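Long-range contacts in 3-carboxy-cis,cis-muconate cycloisomerase (Acinetobacter calcoaceticus, PDB 1Q5N), which is a mostly helical, tetrameric cycloisomerase of the fumarase/aspartase superfamily, related in fold to the adenylosuccinate lyases: residues V27-E32 and I119-D124; L192-G197 and E215-Q220; L11-D16 and L331-Q336. One frame throughout, in Å; residues are numbered along the deposited sequence.

Interaction 1 (V27-E32 and I119-D124); sequences VSYMVE and ILQCRD
The ring of Tyr29 lies across the backbone of Leu120 and Gln121, and Tyr29 contributes the largest single share of the surface buried here. The apolar part comes first. With CG anti to its own carbonyl carbon (chi1 -72°), Tyr29 directs CG from helix 23-43 toward the second helix. One face of the ring lies over the CA of Gln121 and the C of Leu120. The N of Gln121 sits 4.3 Å above the ring plane, over its centre. Side-chain carbons of the same two residues lie on that same face: Leu120 CB, out beyond the CD1-CE1 side, meets Tyr29 CD1 at 3.6 Å, and Gln121 CG, over the opposite rim, touches both Tyr29 CD2 and CE2 at 3.4 Å. The ring therefore sits face-down on the second helix. Beside it, Leu120 CD1 lies 4.0 Å from Glu32 OE2, a looser touch at the margin.

The polar part sits at the far end of the ring. Tyr29 OH donates a hydrogen bond to Asp124 OD2, which lies in the ring plane at its edge; the carboxylate is turned 48° from the ring. The bond is modelled as very short, so its exact length is doubtful. Glu32 and Arg123 carry opposite charges nearby without contact. The amide of Gln121 turns elsewhere, its NE2 bonding to Ile20 O, while Arg123 NH1 bonds to Leu221 O.

The axes of the two short segments are 10.1 Å apart at closest and their directions 115° apart, with the Tyr29 ring lying between the helices. This is steep helix-on-helix packing, in which an N-terminal helix lies across helix 110-146, one of the long helices that form the central bundle of this superfamily's fold.

Interaction 2 (L192-G197 and E215-Q220); sequences LVAQLG and EAYAKQ
Leu196 and Ala194 straddle the CD2-CE2 edge of the Tyr217 ring, one on each side of its plane. The closest apolar touch is made by Leu196 CB, 3.7 Å from both Tyr217 CD2 and CE2, and the leucine adds a second carbon, its CD2, at 3.9 Å from Tyr217 CD2. Ala194 CB comes to the same ring atom at 4.1 Å. Both aliphatic groups approach obliquely, from opposite sides of the ring plane. Between them, Gln195 turns its side chain to the other side of the chain but offers its carbonyl; Gln195 O lies near the ring plane, 3.6 Å from Tyr217 CE2. Ala194 also meets the helix backbone beside the ring: its CB lies 4.2 Å from Ala218 CA and 4.3 Å from Ala218 CB, close packing that small residues on both sides permit.

A torsion helps explain the meeting. Tyr217 has CG anti to its backbone N (chi1 174°), which sends CG off helix 210-221 toward the 192-197 segment.

The next shell fixes both partners. Thr116 OG1 on helix 110-146 is hydrogen-bonded to Tyr217 OH and to Gln195 N, tying ring and loop to one hydroxyl. The side chain of Gln195 is held by Asp115 and by the N of Trp230, and Gly197 N bonds to Asp112. Helix 23-43 adds apolar cover, with Leu37 on Leu196 and Ala33 on Tyr217.

Chemically, the direct contact is burial of apolar carbon surface, with perhaps a weak electrostatic gain where the ring edge faces a carbonyl oxygen. Tyr217 OH, Gln195 N and the Gln195 side chain find their partners outside the two segments, so the position of the extended loop on its helix depends on helix 110-146 as well.

Interaction 3 (L11-D16 and L331-Q336); sequences LFYQRD and LPEIFQ
Tyr13 and Gln336 bury the most surface here, and their backbones come close, 5.1 Å between the two CA atoms. Gln336 meets the ring with its aliphatic base, CB lying 3.6 Å from Tyr13 CD1. Its backbone takes part too, since Gln336 O accepts a CA-H...O contact from Tyr13 CA at 3.5 Å. This main-chain touch falls where the chain has just left helix 9-12.

Glu333, one turn earlier on helix 323-351, holds the far end of the ring. Its chain bends at chi2 (72°), which brings CD round toward the tyrosine, and Tyr13 OH donates to Glu333 OE2 over 2.7 Å. The oxygen is met on its syn side, 19° out of the carboxylate plane, and the carboxylate stands nearly upright to the ring, the planes 84° apart. The same OE2 forms a salt bridge with Arg301 on helix 290-311. Leu329 of the second subunit also packs on Tyr13.

One carboxylate oxygen thus serves both a phenol and a guanidinium. The arginine probably keeps Glu333 ionised, a good acceptor for the tyrosine, and the pair ties the N-terminal turn to two long helices.

Helix 110-146 takes part in or borders all three contacts. It supplies one segment of interaction 1, receives several of the polar groups of interaction 2, and packs on interaction 3, where its Cys122 SG touches Leu331 and Phe335. Interactions 1 and 2 also meet directly, Ile119 CG2 lying against Leu192 and Val193. Depth and position do not go together: interaction 2 is wholly buried although farthest from the chain's centre, while interactions 1 and 3 are only partly buried, and interaction 3 lies nearest that centre, beside another subunit. Each uses a tyrosine. In the partly buried pair its hydroxyl goes to a carboxylate across the contact; in the buried one it turns to a threonine outside.

Interaction 1 (V27-E32 and I119-D124)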
loop_
_atom_site.group_PDB
_atom_site.type_symbol
_atom_site.label_atom_id
_atom_site.label_comp_id
_atom_site.label_asym_id
_atom_site.label_seq_id
_atom_site.Cartn_x
_atom_site.Cartn_y
_atom_site.Cartn_z
ATOM N N VAL A 27 7.565 -25.622 -12.554
ATOM C CA VAL A 27 7.197 -26.644 -13.548
ATOM C C VAL A 27 7.315 -28.060 -12.938
ATOM O O VAL A 27 6.528 -28.946 -13.260
ATOM C CB VAL A 27 8.056 -26.537 -14.826
ATOM C CG1 VAL A 27 7.690 -27.701 -15.772
ATOM C CG2 VAL A 27 7.807 -25.166 -15.526
ATOM N N SER A 28 8.264 -28.257 -12.026
ATOM C CA SER A 28 8.418 -29.533 -11.354
ATOM C C SER A 28 7.178 -29.863 -10.566
ATOM O O SER A 28 6.673 -30.982 -10.612
ATOM C CB SER A 28 9.565 -29.480 -10.359
ATOM O OG SER A 28 10.550 -30.372 -10.779
ATOM N N TYR A 29 6.689 -28.874 -9.823
ATOM C CA TYR A 29 5.503 -29.069 -8.994
ATOM C C TYR A 29 4.270 -29.276 -9.872
ATOM O O TYR A 29 3.349 -30.009 -9.491
ATOM C CB TYR A 29 5.285 -27.867 -8.055
ATOM C CG TYR A 29 6.270 -27.775 -6.915
ATOM C CD1 TYR A 29 6.206 -28.679 -5.850
ATOM C CD2 TYR A 29 7.202 -26.728 -6.838
ATOM C CE1 TYR A 29 7.022 -28.549 -4.733
ATOM C CE2 TYR A 29 8.049 -26.588 -5.701
ATOM C CZ TYR A 29 7.941 -27.511 -4.654
ATOM O OH TYR A 29 8.739 -27.433 -3.528
ATOM N N MET A 30 4.247 -28.648 -11.043
ATOM C CA MET A 30 3.094 -28.836 -11.937
ATOM C C MET A 30 3.087 -30.282 -12.443
ATOM O O MET A 30 2.006 -30.919 -12.553
ATOM C CB MET A 30 3.138 -27.858 -13.123
ATOM C CG MET A 30 2.826 -26.405 -12.680
ATOM S SD MET A 30 3.112 -25.199 -14.005
ATOM C CE MET A 30 1.611 -25.412 -14.818
ATOM N N VAL A 31 4.284 -30.787 -12.745
ATOM C CA VAL A 31 4.421 -32.163 -13.192
ATOM C C VAL A 31 3.898 -33.052 -12.052
ATOM O O VAL A 31 3.069 -33.948 -12.267
ATOM C CB VAL A 31 5.892 -32.508 -13.492
ATOM C CG1 VAL A 31 6.073 -34.057 -13.602
ATOM C CG2 VAL A 31 6.337 -31.805 -14.798
ATOM N N GLU A 32 4.333 -32.766 -10.836
ATOM C CA GLU A 32 3.902 -33.555 -9.708
ATOM C C GLU A 32 2.371 -33.578 -9.578
ATOM O O GLU A 32 1.767 -34.629 -9.274
ATOM C CB GLU A 32 4.534 -32.988 -8.452
ATOM C CG GLU A 32 4.305 -33.791 -7.176
ATOM C CD GLU A 32 5.128 -33.215 -5.995
ATOM O OE1 GLU A 32 6.209 -32.599 -6.242
ATOM O OE2 GLU A 32 4.703 -33.387 -4.824
ATOM N N ILE A 119 0.205 -24.248 -3.800
ATOM C CA ILE A 119 0.115 -24.807 -2.452
ATOM C C ILE A 119 1.273 -25.796 -2.133
ATOM O O ILE A 119 1.749 -25.871 -0.976
ATOM C CB ILE A 119 -1.227 -25.496 -2.241
ATOM C CG1 ILE A 119 -2.336 -24.423 -2.237
ATOM C CG2 ILE A 119 -1.207 -26.299 -0.947
ATOM C CD1 ILE A 119 -2.133 -23.326 -1.198
ATOM N N LEU A 120 1.735 -26.533 -3.146
ATOM C CA LEU A 120 2.855 -27.437 -2.904
ATOM C C LEU A 120 4.088 -26.587 -2.596
ATOM O O LEU A 120 4.857 -26.923 -1.687
ATOM C CB LEU A 120 3.128 -28.357 -4.105
ATOM C CG LEU A 120 2.033 -29.426 -4.366
ATOM C CD1 LEU A 120 2.373 -30.238 -5.599
ATOM C CD2 LEU A 120 1.897 -30.330 -3.150
ATOM N N GLN A 121 4.278 -25.491 -3.341
ATOM C CA GLN A 121 5.395 -24.610 -3.080
ATOM C C GLN A 121 5.269 -24.016 -1.658
ATOM O O GLN A 121 6.238 -23.997 -0.908
ATOM C CB GLN A 121 5.443 -23.478 -4.110
ATOM C CG GLN A 121 5.939 -23.878 -5.499
ATOM C CD GLN A 121 5.818 -22.716 -6.485
ATOM O OE1 GLN A 121 4.745 -22.133 -6.610
ATOM N NE2 GLN A 121 6.913 -22.370 -7.182
ATOM N N CYS A 122 4.083 -23.536 -1.298
ATOM C CA CYS A 122 3.861 -22.955 0.008
ATOM C C CYS A 122 4.140 -23.978 1.109
ATOM O O CYS A 122 4.633 -23.623 2.195
ATOM C CB CYS A 122 2.407 -22.459 0.141
ATOM S SG CYS A 122 2.015 -20.965 -0.842
ATOM N N ARG A 123 3.791 -25.245 0.859
ATOM C CA ARG A 123 4.038 -26.230 1.883
ATOM C C ARG A 123 5.528 -26.341 2.148
ATOM O O ARG A 123 5.964 -26.355 3.299
ATOM C CB ARG A 123 3.482 -27.606 1.499
ATOM C CG ARG A 123 3.699 -28.633 2.627
ATOM C CD ARG A 123 2.978 -29.961 2.352
ATOM N NE ARG A 123 3.354 -30.588 1.078
ATOM C CZ ARG A 123 2.714 -31.640 0.544
ATOM N NH1 ARG A 123 1.658 -32.189 1.170
ATOM N NH2 ARG A 123 3.136 -32.145 -0.613
ATOM N N ASP A 124 6.310 -26.404 1.088
ATOM C CA ASP A 124 7.733 -26.561 1.261
ATOM C C ASP A 124 8.433 -25.305 1.822
ATOM O O ASP A 124 9.341 -25.416 2.650
ATOM C CB ASP A 124 8.386 -26.987 -0.064
ATOM C CG ASP A 124 8.103 -28.470 -0.426
ATOM O OD1 ASP A 124 7.643 -29.225 0.451
ATOM O OD2 ASP A 124 8.328 -28.875 -1.592
#

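Interaction 2 (L192-G197 and E215-Q220)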
loop_
_atom_site.group_PDB
_atom_site.type_symbol
_atom_site.label_atom_id
_atom_site.label_comp_id
_atom_site.label_asym_id
_atom_site.label_seq_id
_atom_site.Cartn_x
_atom_site.Cartn_y
_atom_site.Cartn_z
ATOM N N LEU A 192 -3.403 -25.565 3.555
ATOM C CA LEU A 192 -2.692 -26.500 2.688
ATOM C C LEU A 192 -3.676 -27.532 2.175
ATOM O O LEU A 192 -3.747 -28.647 2.687
ATOM C CB LEU A 192 -1.564 -27.164 3.480
ATOM C CG LEU A 192 -0.545 -26.156 4.030
ATOM C CD1 LEU A 192 0.558 -26.895 4.781
ATOM C CD2 LEU A 192 0.036 -25.325 2.869
ATOM N N VAL A 193 -4.460 -27.130 1.176
ATOM C CA VAL A 193 -5.478 -27.981 0.595
ATOM C C VAL A 193 -5.270 -28.016 -0.900
ATOM O O VAL A 193 -4.675 -27.107 -1.455
ATOM C CB VAL A 193 -6.879 -27.438 0.902
ATOM C CG1 VAL A 193 -7.126 -27.489 2.378
ATOM C CG2 VAL A 193 -6.996 -25.977 0.402
ATOM N N ALA A 194 -5.780 -29.064 -1.549
ATOM C CA ALA A 194 -5.647 -29.239 -2.998
ATOM C C ALA A 194 -6.658 -28.385 -3.777
ATOM O O ALA A 194 -7.645 -27.921 -3.219
ATOM C CB ALA A 194 -5.857 -30.720 -3.359
ATOM N N GLN A 195 -6.401 -28.168 -5.057
ATOM C CA GLN A 195 -7.374 -27.442 -5.883
ATOM C C GLN A 195 -7.718 -28.331 -7.088
ATOM O O GLN A 195 -6.837 -28.636 -7.910
ATOM C CB GLN A 195 -6.804 -26.115 -6.446
ATOM C CG GLN A 195 -7.820 -25.311 -7.259
ATOM C CD GLN A 195 -8.781 -24.467 -6.382
ATOM O OE1 GLN A 195 -9.810 -24.948 -5.904
ATOM N NE2 GLN A 195 -8.430 -23.193 -6.175
ATOM N N LEU A 196 -8.960 -28.772 -7.192
ATOM C CA LEU A 196 -9.355 -29.549 -8.385
ATOM C C LEU A 196 -10.865 -29.343 -8.589
ATOM O O LEU A 196 -11.704 -29.920 -7.881
ATOM C CB LEU A 196 -9.029 -31.038 -8.229
ATOM C CG LEU A 196 -9.412 -31.873 -9.473
ATOM C CD1 LEU A 196 -8.520 -31.497 -10.643
ATOM C CD2 LEU A 196 -9.255 -33.375 -9.185
ATOM N N GLY A 197 -11.206 -28.509 -9.560
ATOM C CA GLY A 197 -12.604 -28.205 -9.796
ATOM C C GLY A 197 -12.948 -28.066 -11.273
ATOM O O GLY A 197 -14.103 -27.913 -11.603
ATOM N N GLU A 215 -11.106 -36.458 -3.621
ATOM C CA GLU A 215 -10.667 -37.087 -2.400
ATOM C C GLU A 215 -9.348 -37.848 -2.585
ATOM O O GLU A 215 -8.414 -37.699 -1.791
ATOM C CB GLU A 215 -11.770 -37.996 -1.913
ATOM C CG GLU A 215 -11.393 -38.889 -0.773
ATOM C CD GLU A 215 -12.548 -39.804 -0.442
ATOM O OE1 GLU A 215 -12.985 -40.556 -1.365
ATOM O OE2 GLU A 215 -13.030 -39.749 0.715
ATOM N N ALA A 216 -9.258 -38.625 -3.653
ATOM C CA ALA A 216 -8.054 -39.395 -3.913
ATOM C C ALA A 216 -6.911 -38.516 -4.423
ATOM O O ALA A 216 -5.741 -38.863 -4.290
ATOM C CB ALA A 216 -8.347 -40.515 -4.930
ATOM N N TYR A 217 -7.237 -37.396 -5.051
ATOM C CA TYR A 217 -6.191 -36.497 -5.535
ATOM C C TYR A 217 -5.547 -35.819 -4.304
ATOM O O TYR A 217 -4.341 -35.742 -4.187
ATOM C CB TYR A 217 -6.829 -35.483 -6.488
ATOM C CG TYR A 217 -5.937 -34.354 -6.993
ATOM C CD1 TYR A 217 -4.829 -34.609 -7.794
ATOM C CD2 TYR A 217 -6.279 -33.018 -6.740
ATOM C CE1 TYR A 217 -4.090 -33.557 -8.344
ATOM C CE2 TYR A 217 -5.553 -31.969 -7.275
ATOM C CZ TYR A 217 -4.468 -32.239 -8.079
ATOM O OH TYR A 217 -3.793 -31.185 -8.644
ATOM N N ALA A 218 -6.370 -35.361 -3.375
ATOM C CA ALA A 218 -5.873 -34.720 -2.174
ATOM C C ALA A 218 -4.949 -35.704 -1.467
ATOM O O ALA A 218 -3.806 -35.387 -1.129
ATOM C CB ALA A 218 -7.047 -34.334 -1.266
ATOM N N LYS A 219 -5.446 -36.917 -1.271
ATOM C CA LYS A 219 -4.684 -37.963 -0.577
ATOM C C LYS A 219 -3.344 -38.256 -1.217
ATOM O O LYS A 219 -2.344 -38.348 -0.528
ATOM C CB LYS A 219 -5.526 -39.212 -0.516
ATOM C CG LYS A 219 -5.058 -40.243 0.450
ATOM C CD LYS A 219 -6.237 -41.163 0.769
ATOM C CE LYS A 219 -7.385 -40.342 1.415
ATOM N NZ LYS A 219 -8.653 -41.139 1.566
ATOM N N GLN A 220 -3.303 -38.379 -2.536
ATOM C CA GLN A 220 -2.042 -38.635 -3.235
ATOM C C GLN A 220 -0.982 -37.579 -2.953
ATOM O O GLN A 220 0.206 -37.856 -3.001
ATOM C CB GLN A 220 -2.224 -38.631 -4.761
ATOM C CG GLN A 220 -2.853 -39.847 -5.390
ATOM C CD GLN A 220 -2.180 -41.135 -4.973
ATOM O OE1 GLN A 220 -2.841 -42.031 -4.438
ATOM N NE2 GLN A 220 -0.867 -41.230 -5.186
#

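Interaction 3 (L11-D16 and L331-Q336)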
loop_
_atom_site.group_PDB
_atom_site.type_symbol
_atom_site.label_atom_id
_atom_site.label_comp_id
_atom_site.label_asym_id
_atom_site.label_seq_id
_atom_site.Cartn_x
_atom_site.Cartn_y
_atom_site.Cartn_z
ATOM N N LEU A 11 21.487 -10.542 -1.613
ATOM C CA LEU A 11 21.278 -9.497 -0.628
ATOM C C LEU A 11 19.965 -9.631 0.183
ATOM O O LEU A 11 19.966 -9.472 1.386
ATOM C CB LEU A 11 21.236 -8.172 -1.367
ATOM C CG LEU A 11 22.238 -7.116 -0.980
ATOM C CD1 LEU A 11 21.883 -5.877 -1.733
ATOM C CD2 LEU A 11 22.204 -6.906 0.533
ATOM N N PHE A 12 18.857 -9.941 -0.501
ATOM C CA PHE A 12 17.549 -9.978 0.122
ATOM C C PHE A 12 16.847 -11.319 0.323
ATOM O O PHE A 12 16.010 -11.433 1.200
ATOM C CB PHE A 12 16.606 -9.082 -0.682
ATOM C CG PHE A 12 17.125 -7.691 -0.901
ATOM C CD1 PHE A 12 17.279 -6.811 0.179
ATOM C CD2 PHE A 12 17.402 -7.234 -2.199
ATOM C CE1 PHE A 12 17.727 -5.476 -0.029
ATOM C CE2 PHE A 12 17.837 -5.914 -2.428
ATOM C CZ PHE A 12 17.988 -5.020 -1.341
ATOM N N TYR A 13 17.180 -12.336 -0.459
ATOM C CA TYR A 13 16.424 -13.562 -0.310
ATOM C C TYR A 13 17.165 -14.654 0.385
ATOM O O TYR A 13 18.233 -14.444 0.929
ATOM C CB TYR A 13 15.932 -14.048 -1.660
ATOM C CG TYR A 13 15.267 -12.971 -2.500
ATOM C CD1 TYR A 13 14.347 -12.072 -1.935
ATOM C CD2 TYR A 13 15.518 -12.879 -3.870
ATOM C CE1 TYR A 13 13.707 -11.109 -2.700
ATOM C CE2 TYR A 13 14.864 -11.915 -4.666
ATOM C CZ TYR A 13 13.959 -11.019 -4.061
ATOM O OH TYR A 13 13.374 -10.008 -4.823
ATOM N N GLN A 14 16.559 -15.817 0.406
ATOM C CA GLN A 14 17.158 -16.959 1.058
ATOM C C GLN A 14 17.222 -18.018 -0.035
ATOM O O GLN A 14 16.218 -18.301 -0.697
ATOM C CB GLN A 14 16.289 -17.370 2.237
ATOM C CG GLN A 14 16.948 -18.307 3.238
ATOM C CD GLN A 14 16.935 -19.758 2.779
ATOM O OE1 GLN A 14 16.040 -20.186 2.051
ATOM N NE2 GLN A 14 17.926 -20.526 3.217
ATOM N N ARG A 15 18.403 -18.583 -0.229
ATOM C CA ARG A 15 18.629 -19.546 -1.300
ATOM C C ARG A 15 17.598 -20.686 -1.508
ATOM O O ARG A 15 17.112 -20.856 -2.601
ATOM C CB ARG A 15 20.031 -20.125 -1.153
ATOM C CG ARG A 15 20.630 -20.541 -2.451
ATOM C CD ARG A 15 21.600 -21.681 -2.188
ATOM N NE ARG A 15 23.000 -21.238 -2.192
ATOM C CZ ARG A 15 24.022 -21.952 -1.699
ATOM N NH1 ARG A 15 23.801 -23.152 -1.141
ATOM N NH2 ARG A 15 25.271 -21.486 -1.793
ATOM N N ASP A 16 17.254 -21.449 -0.479
ATOM C CA ASP A 16 16.284 -22.538 -0.633
ATOM C C ASP A 16 14.850 -22.079 -1.011
ATOM O O ASP A 16 14.195 -22.673 -1.880
ATOM C CB ASP A 16 16.251 -23.394 0.651
ATOM C CG ASP A 16 17.672 -23.832 1.106
ATOM O OD1 ASP A 16 18.454 -24.363 0.270
ATOM O OD2 ASP A 16 18.013 -23.624 2.308
ATOM N N LEU A 331 2.924 -13.225 -4.003
ATOM C CA LEU A 331 3.130 -14.286 -3.019
ATOM C C LEU A 331 4.570 -14.782 -2.958
ATOM O O LEU A 331 5.165 -14.808 -1.881
ATOM C CB LEU A 331 2.159 -15.466 -3.226
ATOM C CG LEU A 331 2.204 -16.577 -2.132
ATOM C CD1 LEU A 331 1.761 -16.031 -0.771
ATOM C CD2 LEU A 331 1.294 -17.757 -2.490
ATOM N N PRO A 332 5.161 -15.146 -4.103
ATOM C CA PRO A 332 6.553 -15.620 -3.998
ATOM C C PRO A 332 7.502 -14.544 -3.391
ATOM O O PRO A 332 8.394 -14.873 -2.599
ATOM C CB PRO A 332 6.942 -15.964 -5.470
ATOM C CG PRO A 332 5.592 -16.172 -6.157
ATOM C CD PRO A 332 4.699 -15.123 -5.511
ATOM N N GLU A 333 7.330 -13.279 -3.781
ATOM C CA GLU A 333 8.212 -12.222 -3.276
ATOM C C GLU A 333 8.086 -12.132 -1.748
ATOM O O GLU A 333 9.102 -11.993 -1.068
ATOM C CB GLU A 333 7.866 -10.903 -3.959
ATOM C CG GLU A 333 8.754 -9.689 -3.702
ATOM C CD GLU A 333 10.111 -9.768 -4.375
ATOM O OE1 GLU A 333 10.231 -10.600 -5.307
ATOM O OE2 GLU A 333 11.060 -9.007 -4.002
ATOM N N ILE A 334 6.866 -12.254 -1.193
ATOM C CA ILE A 334 6.664 -12.168 0.262
ATOM C C ILE A 334 7.424 -13.305 0.968
ATOM O O ILE A 334 8.147 -13.059 1.927
ATOM C CB ILE A 334 5.152 -12.211 0.605
ATOM C CG1 ILE A 334 4.497 -11.032 -0.091
ATOM C CG2 ILE A 334 4.916 -12.215 2.144
ATOM C CD1 ILE A 334 3.077 -10.792 0.225
ATOM N N PHE A 335 7.273 -14.544 0.494
ATOM C CA PHE A 335 8.026 -15.667 1.058
ATOM C C PHE A 335 9.555 -15.453 0.988
ATOM O O PHE A 335 10.297 -15.679 1.946
ATOM C CB PHE A 335 7.721 -16.950 0.283
ATOM C CG PHE A 335 6.693 -17.820 0.936
ATOM C CD1 PHE A 335 7.020 -18.547 2.090
ATOM C CD2 PHE A 335 5.411 -17.965 0.350
ATOM C CE1 PHE A 335 6.106 -19.424 2.675
ATOM C CE2 PHE A 335 4.475 -18.827 0.903
ATOM C CZ PHE A 335 4.815 -19.578 2.069
ATOM N N GLN A 336 10.028 -15.059 -0.179
ATOM C CA GLN A 336 11.450 -14.843 -0.361
ATOM C C GLN A 336 12.056 -13.752 0.519
ATOM O O GLN A 336 13.178 -13.929 1.013
ATOM C CB GLN A 336 11.746 -14.547 -1.825
ATOM C CG GLN A 336 11.877 -15.800 -2.643
ATOM C CD GLN A 336 11.987 -15.471 -4.117
ATOM O OE1 GLN A 336 10.983 -15.197 -4.763
ATOM N NE2 GLN A 336 13.196 -15.455 -4.641
#